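PDB 3KNZ: putative sugar binding protein from Salmonella enterica subsp. enterica serovar Typhimurium, which probably binds phosphorylated sugars or related carbohydrate derivatives through its SIS domains, though its precise activity has not been established. Local coordinates for residues 117-131 with 137-149. Numbering follows the deposited sequence.
Sequences MERARNVGHITASMA and TIDRAADYILTVP
R121 grips D143 side-on, NE and NH2 both converging on OD1, with NH2 at 2.8 Å from D143 OD1; the two nitrogens arrive from the same face of the carboxylate, about 40° out of its plane. The other oxygen, OD2, takes the T127 amide in a nearly straight bond (T127 N to D143 OD2, 2.7 Å). R121 gets there by running extended from CG to NE, with CG turned away from its own N (chi1 -151°), and the backbone of A141 and A142 lies over one face of its guanidinium.

T127 OG1 works both ways, donating to A141 O at 2.6 Å and accepting from D143 N. This holds the turn before strand 144-145 against strand 126-131. S129 N bonds to Y144 O (3.1 Å), L146 N returns to S129 O, and V148 N meets A131 O at 2.8 Å, almost head-on. The short, weakly bonded strand 144-145 lies parallel at the edge, within this chain, of the five-stranded sheet of an SIS domain, an alpha/beta sandwich; 126-131 pairs along its far edge with 99-105.

S129 OG donates to D139 OD1 at 2.8 Å and also receives a water proton; that water accepts from A131 N. D139 is positioned through OD2, bonded to A136 N. Against the 3-10 turn 137-140, the selenomethionine M117 bends at chi3 (61°), its SE 3.8 Å from I138 CB and its CE against A142 CB. On the face of strand 126-131 that carries A128 and M130, L146 CD1 touches both A128 CB and M130 CE, while helix 161-179 packs on M130 and V148.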
HETATM    1  N   MSE A 117       5.807  17.231  -2.819  1.00 21.12           N
HETATM    2  CA  MSE A 117       6.057  18.009  -4.027  1.00 21.54           C
HETATM    3  C   MSE A 117       7.241  18.956  -3.853  1.00 22.42           C
HETATM    4  O   MSE A 117       8.079  19.079  -4.749  1.00 22.91           O
HETATM    5  CB  MSE A 117       4.809  18.797  -4.412  1.00 20.76           C
HETATM    6  CG  MSE A 117       3.680  17.905  -4.857  1.00 19.81           C
HETATM    7 SE   MSE A 117       2.010  18.853  -5.019  0.75 17.08          SE
HETATM    8  CE  MSE A 117       2.502  20.152  -6.395  1.00 17.20           C
ATOM      9  N   GLU A 118       7.314  19.621  -2.705  1.00 23.00           N
ATOM     10  CA  GLU A 118       8.430  20.528  -2.442  1.00 24.58           C
ATOM     11  C   GLU A 118       9.740  19.748  -2.372  1.00 23.92           C
ATOM     12  O   GLU A 118      10.780  20.240  -2.806  1.00 23.96           O
ATOM     13  CB  GLU A 118       8.194  21.370  -1.177  1.00 24.60           C
ATOM     14  CG  GLU A 118       7.184  22.492  -1.389  1.00 29.48           C
ATOM     15  CD  GLU A 118       6.746  23.183  -0.100  1.00 37.20           C
ATOM     16  OE1 GLU A 118       7.047  22.674   1.003  1.00 42.34           O
ATOM     17  OE2 GLU A 118       6.080  24.239  -0.194  1.00 41.34           O
ATOM     18  N   ARG A 119       9.696  18.525  -1.857  1.00 23.57           N
ATOM     19  CA  ARG A 119      10.912  17.724  -1.798  1.00 23.59           C
ATOM     20  C   ARG A 119      11.354  17.303  -3.192  1.00 23.59           C
ATOM     21  O   ARG A 119      12.549  17.310  -3.493  1.00 23.17           O
ATOM     22  CB  ARG A 119      10.743  16.505  -0.898  1.00 23.50           C
ATOM     23  CG  ARG A 119      10.670  16.848   0.586  1.00 23.40           C
ATOM     24  CD  ARG A 119      10.770  15.603   1.461  1.00 23.33           C
ATOM     25  NE  ARG A 119       9.748  14.607   1.141  1.00 21.89           N
ATOM     26  CZ  ARG A 119       8.527  14.572   1.676  1.00 21.60           C
ATOM     27  NH1 ARG A 119       8.149  15.480   2.566  1.00 19.83           N
ATOM     28  NH2 ARG A 119       7.674  13.620   1.314  1.00 22.61           N
ATOM     29  N   ALA A 120      10.393  16.951  -4.040  1.00 23.95           N
ATOM     30  CA  ALA A 120      10.698  16.537  -5.404  1.00 24.82           C
ATOM     31  C   ALA A 120      11.242  17.719  -6.195  1.00 25.44           C
ATOM     32  O   ALA A 120      12.181  17.587  -6.984  1.00 25.31           O
ATOM     33  CB  ALA A 120       9.458  15.973  -6.084  1.00 24.23           C
ATOM     34  N   ARG A 121      10.662  18.884  -5.957  1.00 26.16           N
ATOM     35  CA  ARG A 121      11.052  20.073  -6.683  1.00 27.27           C
ATOM     36  C   ARG A 121      12.481  20.499  -6.327  1.00 27.42           C
ATOM     37  O   ARG A 121      13.251  20.898  -7.197  1.00 27.29           O
ATOM     38  CB  ARG A 121      10.059  21.200  -6.390  1.00 27.75           C
ATOM     39  CG  ARG A 121       9.901  22.198  -7.517  1.00 29.68           C
ATOM     40  CD  ARG A 121       8.910  23.262  -7.135  1.00 33.02           C
ATOM     41  NE  ARG A 121       8.399  23.978  -8.295  1.00 35.79           N
ATOM     42  CZ  ARG A 121       7.515  24.965  -8.221  1.00 39.77           C
ATOM     43  NH1 ARG A 121       7.058  25.361  -7.042  1.00 40.77           N
ATOM     44  NH2 ARG A 121       7.090  25.566  -9.325  1.00 42.08           N
ATOM     45  N   ASN A 122      12.840  20.390  -5.053  1.00 28.16           N
ATOM     46  CA  ASN A 122      14.162  20.812  -4.596  1.00 29.43           C
ATOM     47  C   ASN A 122      15.304  19.997  -5.175  1.00 29.00           C
ATOM     48  O   ASN A 122      16.456  20.427  -5.144  1.00 28.62           O
ATOM     49  CB  ASN A 122      14.233  20.794  -3.066  1.00 30.20           C
ATOM     50  CG  ASN A 122      13.297  21.814  -2.420  1.00 36.07           C
ATOM     51  OD1 ASN A 122      12.876  22.792  -3.057  1.00 41.88           O
ATOM     52  ND2 ASN A 122      12.969  21.593  -1.147  1.00 41.87           N
ATOM     53  N   VAL A 123      14.985  18.827  -5.712  1.00 29.48           N
ATOM     54  CA  VAL A 123      15.997  17.952  -6.282  1.00 29.66           C
ATOM     55  C   VAL A 123      15.989  17.952  -7.820  1.00 29.30           C
ATOM     56  O   VAL A 123      16.837  17.319  -8.447  1.00 30.26           O
ATOM     57  CB  VAL A 123      15.849  16.530  -5.718  1.00 29.32           C
ATOM     58  CG1 VAL A 123      16.593  15.534  -6.556  1.00 32.48           C
ATOM     59  CG2 VAL A 123      16.340  16.499  -4.286  1.00 30.15           C
ATOM     60  N   GLY A 124      15.046  18.666  -8.428  1.00 27.79           N
ATOM     61  CA  GLY A 124      15.003  18.758  -9.884  1.00 26.80           C
ATOM     62  C   GLY A 124      13.854  18.071 -10.608  1.00 26.12           C
ATOM     63  O   GLY A 124      13.746  18.172 -11.826  1.00 26.18           O
ATOM     64  N   HIS A 125      12.989  17.369  -9.884  1.00 25.36           N
ATOM     65  CA  HIS A 125      11.859  16.708 -10.530  1.00 24.86           C
ATOM     66  C   HIS A 125      10.796  17.744 -10.893  1.00 24.54           C
ATOM     67  O   HIS A 125      10.648  18.751 -10.203  1.00 23.97           O
ATOM     68  CB  HIS A 125      11.248  15.634  -9.624  1.00 24.52           C
ATOM     69  CG  HIS A 125      12.204  14.554  -9.227  1.00 23.59           C
ATOM     70  ND1 HIS A 125      12.555  13.523 -10.072  1.00 22.37           N
ATOM     71  CD2 HIS A 125      12.875  14.337  -8.071  1.00 24.16           C
ATOM     72  CE1 HIS A 125      13.411  12.726  -9.458  1.00 24.36           C
ATOM     73  NE2 HIS A 125      13.623  13.198  -8.242  1.00 24.39           N
ATOM     74  N   ILE A 126      10.075  17.506 -11.986  1.00 24.43           N
ATOM     75  CA  ILE A 126       9.005  18.405 -12.391  1.00 24.51           C
ATOM     76  C   ILE A 126       7.799  18.042 -11.539  1.00 23.95           C
ATOM     77  O   ILE A 126       7.555  16.865 -11.294  1.00 23.15           O
ATOM     78  CB  ILE A 126       8.618  18.271 -13.893  1.00 24.70           C
ATOM     79  CG1 ILE A 126       9.782  18.648 -14.811  1.00 26.67           C
ATOM     80  CG2 ILE A 126       7.408  19.152 -14.224  1.00 24.43           C
ATOM     81  CD1 ILE A 126      10.843  17.583 -14.932  1.00 31.37           C
ATOM     82  N   THR A 127       7.055  19.043 -11.084  1.00 23.13           N
ATOM     83  CA  THR A 127       5.877  18.787 -10.274  1.00 23.29           C
ATOM     84  C   THR A 127       4.598  19.255 -10.954  1.00 23.36           C
ATOM     85  O   THR A 127       4.616  20.168 -11.778  1.00 24.52           O
ATOM     86  CB  THR A 127       5.969  19.483  -8.915  1.00 23.04           C
ATOM     87  OG1 THR A 127       6.160  20.891  -9.119  1.00 23.29           O
ATOM     88  CG2 THR A 127       7.117  18.909  -8.094  1.00 22.15           C
ATOM     89  N   ALA A 128       3.491  18.613 -10.599  1.00 23.39           N
ATOM     90  CA  ALA A 128       2.172  18.963 -11.113  1.00 23.87           C
ATOM     91  C   ALA A 128       1.164  18.773  -9.996  1.00 24.27           C
ATOM     92  O   ALA A 128       1.383  17.981  -9.087  1.00 25.06           O
ATOM     93  CB  ALA A 128       1.807  18.096 -12.297  1.00 23.26           C
ATOM     94  N   SER A 129       0.055  19.494 -10.057  1.00 24.51           N
ATOM     95  CA  SER A 129      -0.950  19.380  -9.021  1.00 24.53           C
ATOM     96  C   SER A 129      -2.288  19.001  -9.616  1.00 24.43           C
ATOM     97  O   SER A 129      -2.635  19.444 -10.704  1.00 23.70           O
ATOM     98  CB  SER A 129      -1.082  20.698  -8.262  1.00 24.40           C
ATOM     99  OG  SER A 129      -1.484  21.746  -9.127  1.00 23.29           O
HETATM  100  N   MSE A 130      -3.020  18.157  -8.897  1.00 25.42           N
HETATM  101  CA  MSE A 130      -4.367  17.756  -9.293  1.00 25.99           C
HETATM  102  C   MSE A 130      -5.293  17.874  -8.105  1.00 25.88           C
HETATM  103  O   MSE A 130      -5.554  16.889  -7.412  1.00 26.02           O
HETATM  104  CB  MSE A 130      -4.423  16.330  -9.845  1.00 25.71           C
HETATM  105  CG  MSE A 130      -3.849  16.193 -11.232  1.00 25.85           C
HETATM  106 SE   MSE A 130      -4.355  14.522 -12.063  0.75 23.95          SE
HETATM  107  CE  MSE A 130      -3.327  14.715 -13.709  1.00 19.46           C
ATOM    108  N   ALA A 131      -5.773  19.092  -7.872  1.00 25.74           N
ATOM    109  CA  ALA A 131      -6.695  19.371  -6.780  1.00 25.65           C
ATOM    110  C   ALA A 131      -8.112  19.473  -7.332  1.00 25.57           C
ATOM    111  O   ALA A 131      -8.308  19.570  -8.542  1.00 25.90           O
ATOM    112  CB  ALA A 131      -6.305  20.665  -6.075  1.00 25.33           C
ATOM    113  N   THR A 137      -3.994  24.581  -2.172  1.00 21.77           N
ATOM    114  CA  THR A 137      -2.736  24.695  -1.430  1.00 21.61           C
ATOM    115  C   THR A 137      -1.553  24.004  -2.121  1.00 22.27           C
ATOM    116  O   THR A 137      -0.429  24.502  -2.075  1.00 23.07           O
ATOM    117  CB  THR A 137      -2.881  24.150   0.007  1.00 21.68           C
ATOM    118  OG1 THR A 137      -3.902  24.883   0.700  1.00 20.97           O
ATOM    119  CG2 THR A 137      -1.576  24.280   0.766  1.00 19.06           C
ATOM    120  N   ILE A 138      -1.797  22.872  -2.772  1.00 22.40           N
ATOM    121  CA  ILE A 138      -0.717  22.149  -3.449  1.00 21.94           C
ATOM    122  C   ILE A 138      -0.247  22.830  -4.752  1.00 22.55           C
ATOM    123  O   ILE A 138       0.815  22.497  -5.278  1.00 23.38           O
ATOM    124  CB  ILE A 138      -1.086  20.656  -3.700  1.00 21.48           C
ATOM    125  CG1 ILE A 138      -2.373  20.536  -4.520  1.00 21.10           C
ATOM    126  CG2 ILE A 138      -1.244  19.920  -2.378  1.00 18.56           C
ATOM    127  CD1 ILE A 138      -2.757  19.105  -4.874  1.00 19.22           C
ATOM    128  N   ASP A 139      -1.017  23.788  -5.262  1.00 23.26           N
ATOM    129  CA  ASP A 139      -0.612  24.541  -6.466  1.00 24.24           C
ATOM    130  C   ASP A 139       0.688  25.313  -6.213  1.00 24.17           C
ATOM    131  O   ASP A 139       1.425  25.620  -7.142  1.00 23.57           O
ATOM    132  CB  ASP A 139      -1.714  25.519  -6.921  1.00 23.88           C
ATOM    133  CG  ASP A 139      -2.979  24.804  -7.393  1.00 24.99           C
ATOM    134  OD1 ASP A 139      -2.914  23.578  -7.637  1.00 25.91           O
ATOM    135  OD2 ASP A 139      -4.034  25.464  -7.526  1.00 23.86           O
ATOM    136  N   ARG A 140       0.943  25.625  -4.944  1.00 25.42           N
ATOM    137  CA  ARG A 140       2.145  26.336  -4.511  1.00 26.39           C
ATOM    138  C   ARG A 140       3.458  25.678  -4.907  1.00 25.29           C
ATOM    139  O   ARG A 140       4.474  26.349  -5.046  1.00 25.43           O
ATOM    140  CB  ARG A 140       2.177  26.428  -2.989  1.00 27.53           C
ATOM    141  CG  ARG A 140       1.267  27.456  -2.350  1.00 34.10           C
ATOM    142  CD  ARG A 140       1.794  27.694  -0.947  1.00 43.86           C
ATOM    143  NE  ARG A 140       3.217  28.040  -1.019  1.00 50.19           N
ATOM    144  CZ  ARG A 140       4.080  27.956  -0.011  1.00 52.64           C
ATOM    145  NH1 ARG A 140       3.691  27.524   1.181  1.00 54.37           N
ATOM    146  NH2 ARG A 140       5.349  28.294  -0.206  1.00 53.64           N
ATOM    147  N   ALA A 141       3.447  24.360  -5.028  1.00 24.44           N
ATOM    148  CA  ALA A 141       4.651  23.632  -5.349  1.00 24.02           C
ATOM    149  C   ALA A 141       4.501  22.947  -6.686  1.00 23.90           C
ATOM    150  O   ALA A 141       5.151  21.938  -6.943  1.00 24.59           O
ATOM    151  CB  ALA A 141       4.921  22.610  -4.268  1.00 23.67           C
ATOM    152  N   ALA A 142       3.655  23.500  -7.543  1.00 23.62           N
ATOM    153  CA  ALA A 142       3.375  22.886  -8.829  1.00 23.36           C
ATOM    154  C   ALA A 142       3.929  23.672 -10.011  1.00 24.11           C
ATOM    155  O   ALA A 142       3.634  24.854 -10.171  1.00 24.76           O
ATOM    156  CB  ALA A 142       1.876  22.718  -8.990  1.00 22.71           C
ATOM    157  N   ASP A 143       4.733  23.013 -10.838  1.00 24.05           N
ATOM    158  CA  ASP A 143       5.216  23.620 -12.071  1.00 23.98           C
ATOM    159  C   ASP A 143       4.054  23.693 -13.056  1.00 23.50           C
ATOM    160  O   ASP A 143       4.039  24.525 -13.952  1.00 23.10           O
ATOM    161  CB  ASP A 143       6.320  22.768 -12.690  1.00 24.57           C
ATOM    162  CG  ASP A 143       7.523  22.642 -11.799  1.00 25.21           C
ATOM    163  OD1 ASP A 143       7.965  23.674 -11.257  1.00 27.99           O
ATOM    164  OD2 ASP A 143       8.032  21.511 -11.655  1.00 26.34           O
ATOM    165  N   TYR A 144       3.093  22.782 -12.900  1.00 24.48           N
ATOM    166  CA  TYR A 144       1.930  22.722 -13.780  1.00 24.64           C
ATOM    167  C   TYR A 144       0.646  22.416 -13.012  1.00 24.23           C
ATOM    168  O   TYR A 144       0.468  21.316 -12.499  1.00 24.55           O
ATOM    169  CB  TYR A 144       2.170  21.686 -14.886  1.00 24.40           C
ATOM    170  CG  TYR A 144       3.386  22.028 -15.709  1.00 26.78           C
ATOM    171  CD1 TYR A 144       3.299  22.918 -16.775  1.00 27.64           C
ATOM    172  CD2 TYR A 144       4.637  21.505 -15.388  1.00 28.55           C
ATOM    173  CE1 TYR A 144       4.415  23.258 -17.513  1.00 29.35           C
ATOM    174  CE2 TYR A 144       5.765  21.841 -16.124  1.00 28.54           C
ATOM    175  CZ  TYR A 144       5.646  22.715 -17.187  1.00 29.38           C
ATOM    176  OH  TYR A 144       6.759  23.052 -17.928  1.00 30.91           O
ATOM    177  N   ILE A 145      -0.242  23.404 -12.918  1.00 23.87           N
ATOM    178  CA  ILE A 145      -1.511  23.211 -12.236  1.00 23.68           C
ATOM    179  C   ILE A 145      -2.476  22.491 -13.176  1.00 23.94           C
ATOM    180  O   ILE A 145      -2.953  23.081 -14.146  1.00 23.86           O
ATOM    181  CB  ILE A 145      -2.148  24.540 -11.788  1.00 23.12           C
ATOM    182  CG1 ILE A 145      -1.272  25.264 -10.765  1.00 25.24           C
ATOM    183  CG2 ILE A 145      -3.509  24.297 -11.171  1.00 21.47           C
ATOM    184  CD1 ILE A 145      -0.044  25.921 -11.339  1.00 28.48           C
ATOM    185  N   LEU A 146      -2.759  21.223 -12.881  1.00 24.58           N
ATOM    186  CA  LEU A 146      -3.678  20.402 -13.691  1.00 24.44           C
ATOM    187  C   LEU A 146      -5.016  20.187 -12.955  1.00 25.03           C
ATOM    188  O   LEU A 146      -5.577  19.086 -12.940  1.00 25.24           O
ATOM    189  CB  LEU A 146      -3.022  19.051 -14.007  1.00 24.18           C
ATOM    190  CG  LEU A 146      -1.577  19.096 -14.536  1.00 23.17           C
ATOM    191  CD1 LEU A 146      -1.072  17.680 -14.842  1.00 18.18           C
ATOM    192  CD2 LEU A 146      -1.457  20.005 -15.765  1.00 20.34           C
ATOM    193  N   THR A 147      -5.527  21.255 -12.356  1.00 25.84           N
ATOM    194  CA  THR A 147      -6.753  21.194 -11.577  1.00 26.61           C
ATOM    195  C   THR A 147      -7.820  20.306 -12.198  1.00 27.65           C
ATOM    196  O   THR A 147      -8.031  20.332 -13.404  1.00 27.07           O
ATOM    197  CB  THR A 147      -7.366  22.606 -11.408  1.00 26.89           C
ATOM    198  OG1 THR A 147      -6.356  23.530 -10.983  1.00 28.28           O
ATOM    199  CG2 THR A 147      -8.518  22.586 -10.394  1.00 25.06           C
ATOM    200  N   VAL A 148      -8.480  19.511 -11.357  1.00 29.83           N
ATOM    201  CA  VAL A 148      -9.612  18.697 -11.784  1.00 31.09           C
ATOM    202  C   VAL A 148     -10.790  19.684 -11.884  1.00 32.47           C
ATOM    203  O   VAL A 148     -11.134  20.340 -10.894  1.00 31.98           O
ATOM    204  CB  VAL A 148      -9.941  17.569 -10.764  1.00 31.30           C
ATOM    205  CG1 VAL A 148     -11.140  16.742 -11.235  1.00 30.19           C
ATOM    206  CG2 VAL A 148      -8.725  16.666 -10.535  1.00 29.46           C
ATOM    207  N   PRO A 149     -11.390  19.813 -13.083  1.00 33.63           N
ATOM    208  CA  PRO A 149     -12.478  20.766 -13.347  1.00 34.73           C
ATOM    209  C   PRO A 149     -13.814  20.398 -12.702  1.00 35.69           C
ATOM    210  O   PRO A 149     -14.677  19.809 -13.353  1.00 35.70           O
ATOM    211  CB  PRO A 149     -12.596  20.746 -14.876  1.00 34.71           C
ATOM    212  CG  PRO A 149     -12.084  19.415 -15.287  1.00 34.16           C
ATOM    213  CD  PRO A 149     -11.043  19.022 -14.278  1.00 33.92           C
TER
HETATM  214  O   HOH W   1      -4.381  21.201  -9.471  1.00 19.20           O